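Local coordinates for putative adhesin (Parabacteroides distasonis, PDB 3LJY), which is a putative lipoprotein adhesin that probably works in cell adhesion, although its precise role is not established, at residues S42-T47 against L65-K70. Sequence-based numbering, arbitrary orientation.
Sequences STVEVT and LTIAFK
V44 meets L65 and I67 through aliphatic groups alone: no ring or amide plane takes part, and the one aromatic ring here, F69, keeps its CE1 6.9 Å from V46 CG1 and turns instead to F80, the two planes inclined at about 60°. The pair illustrates how the interior is filled at the N-terminal end of a beta-helix, the fold expected for this pectate-lyase-like clan, where strand 43-49 runs antiparallel to 12-18 and 80-86. The two contacting strands, on separate walls, run in roughly the same direction and share no hydrogen bond, only branched side chains. V44's two methyls serve different partners. With CG1 anti to the backbone N (chi1 175°), CG2 is left to face L65, and the residues approach tip to tip, CG2 lying 4.0 Å from L65 CD1 and 4.1 Å from L65 CD2. I67 and V44 instead pass alongside each other, pointing opposite ways, the extended isoleucine chain (chi2 174°) carrying CD1 to the valine. V46, two residues on, also points toward 65-70, but its CG2 stays 4.5 Å from I67 CG2. I58 touches both V44 and L65, while V82 packs on I67. The tightest approach is V44 CG1 to I67 CD1, at 3.6 Å.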
loop_
_atom_site.group_PDB
_atom_site.type_symbol
_atom_site.label_atom_id
_atom_site.label_comp_id
_atom_site.label_asym_id
_atom_site.label_seq_id
_atom_site.Cartn_x
_atom_site.Cartn_y
_atom_site.Cartn_z
ATOM N N SER A 42 -18.468 -10.693 7.876
ATOM C CA SER A 42 -18.122 -9.619 6.969
ATOM C C SER A 42 -19.326 -8.771 6.617
ATOM O O SER A 42 -20.386 -9.284 6.272
ATOM C CB SER A 42 -17.454 -10.178 5.724
ATOM O OG SER A 42 -16.156 -10.615 6.080
ATOM N N THR A 43 -19.154 -7.460 6.750
ATOM C CA THR A 43 -20.136 -6.483 6.293
ATOM C C THR A 43 -19.426 -5.457 5.393
ATOM O O THR A 43 -18.201 -5.305 5.462
ATOM C CB THR A 43 -20.843 -5.798 7.507
ATOM O OG1 THR A 43 -19.885 -5.182 8.382
ATOM C CG2 THR A 43 -21.680 -6.842 8.322
ATOM N N VAL A 44 -20.193 -4.810 4.519
ATOM C CA VAL A 44 -19.768 -3.615 3.817
ATOM C C VAL A 44 -20.745 -2.481 4.156
ATOM O O VAL A 44 -21.934 -2.620 3.950
ATOM C CB VAL A 44 -19.719 -3.843 2.270
ATOM C CG1 VAL A 44 -19.395 -2.519 1.561
ATOM C CG2 VAL A 44 -18.708 -4.966 1.887
ATOM N N GLU A 45 -20.239 -1.375 4.707
ATOM C CA GLU A 45 -21.017 -0.147 4.891
ATOM C C GLU A 45 -20.549 0.924 3.931
ATOM O O GLU A 45 -19.367 1.186 3.845
ATOM C CB GLU A 45 -20.836 0.406 6.304
ATOM C CG GLU A 45 -21.669 1.685 6.618
ATOM C CD GLU A 45 -21.522 2.164 8.076
ATOM O OE1 GLU A 45 -20.527 1.808 8.758
ATOM O OE2 GLU A 45 -22.414 2.923 8.537
ATOM N N VAL A 46 -21.489 1.567 3.243
ATOM C CA VAL A 46 -21.180 2.626 2.288
ATOM C C VAL A 46 -21.861 3.935 2.688
ATOM O O VAL A 46 -23.068 3.977 2.875
ATOM C CB VAL A 46 -21.572 2.206 0.858
ATOM C CG1 VAL A 46 -21.527 3.408 -0.105
ATOM C CG2 VAL A 46 -20.653 1.039 0.381
ATOM N N THR A 47 -21.066 4.992 2.842
ATOM C CA THR A 47 -21.577 6.344 3.020
ATOM C C THR A 47 -21.319 7.115 1.721
ATOM O O THR A 47 -20.191 7.263 1.278
ATOM C CB THR A 47 -20.924 7.056 4.247
ATOM O OG1 THR A 47 -21.123 6.251 5.429
ATOM C CG2 THR A 47 -21.518 8.468 4.480
ATOM N N LEU A 65 -13.454 -8.855 -3.006
ATOM C CA LEU A 65 -14.400 -7.725 -2.907
ATOM C C LEU A 65 -14.122 -6.593 -3.926
ATOM O O LEU A 65 -13.023 -6.075 -3.988
ATOM C CB LEU A 65 -14.391 -7.121 -1.488
ATOM C CG LEU A 65 -15.299 -5.928 -1.201
ATOM C CD1 LEU A 65 -16.789 -6.285 -1.369
ATOM C CD2 LEU A 65 -15.043 -5.347 0.150
ATOM N N THR A 66 -15.120 -6.238 -4.735
ATOM C CA THR A 66 -15.104 -5.020 -5.553
ATOM C C THR A 66 -16.349 -4.157 -5.204
ATOM O O THR A 66 -17.459 -4.667 -4.995
ATOM C CB THR A 66 -15.048 -5.335 -7.090
ATOM O OG1 THR A 66 -16.049 -6.288 -7.437
ATOM C CG2 THR A 66 -13.707 -5.963 -7.501
ATOM N N ILE A 67 -16.136 -2.853 -5.063
ATOM C CA ILE A 67 -17.206 -1.892 -4.865
ATOM C C ILE A 67 -17.057 -0.804 -5.912
ATOM O O ILE A 67 -16.028 -0.132 -5.990
ATOM C CB ILE A 67 -17.171 -1.260 -3.455
ATOM C CG1 ILE A 67 -17.202 -2.353 -2.393
ATOM C CG2 ILE A 67 -18.334 -0.310 -3.258
ATOM C CD1 ILE A 67 -17.028 -1.845 -1.054
ATOM N N ALA A 68 -18.068 -0.645 -6.746
ATOM C CA ALA A 68 -18.019 0.375 -7.782
ATOM C C ALA A 68 -19.429 0.804 -8.150
ATOM O O ALA A 68 -20.395 0.202 -7.683
ATOM C CB ALA A 68 -17.259 -0.163 -9.020
ATOM N N PHE A 69 -19.540 1.855 -8.959
ATOM C CA PHE A 69 -20.842 2.312 -9.462
ATOM C C PHE A 69 -21.330 1.498 -10.669
ATOM O O PHE A 69 -20.533 1.106 -11.499
ATOM C CB PHE A 69 -20.791 3.784 -9.851
ATOM C CG PHE A 69 -20.816 4.727 -8.691
ATOM C CD1 PHE A 69 -21.838 4.677 -7.758
ATOM C CD2 PHE A 69 -19.847 5.702 -8.565
ATOM C CE1 PHE A 69 -21.880 5.554 -6.704
ATOM C CE2 PHE A 69 -19.882 6.590 -7.510
ATOM C CZ PHE A 69 -20.910 6.517 -6.576
ATOM N N LYS A 70 -22.645 1.266 -10.762
ATOM C CA LYS A 70 -23.255 0.461 -11.840
ATOM C C LYS A 70 -24.649 0.945 -12.294
ATOM O O LYS A 70 -25.586 1.072 -11.481
ATOM C CB LYS A 70 -23.378 -1.008 -11.418
ATOM C CG LYS A 70 -23.805 -1.977 -12.560
ATOM C CD LYS A 70 -24.356 -3.311 -12.018
ATOM C CE LYS A 70 -25.804 -3.169 -11.474
ATOM N NZ LYS A 70 -26.184 -4.184 -10.419
#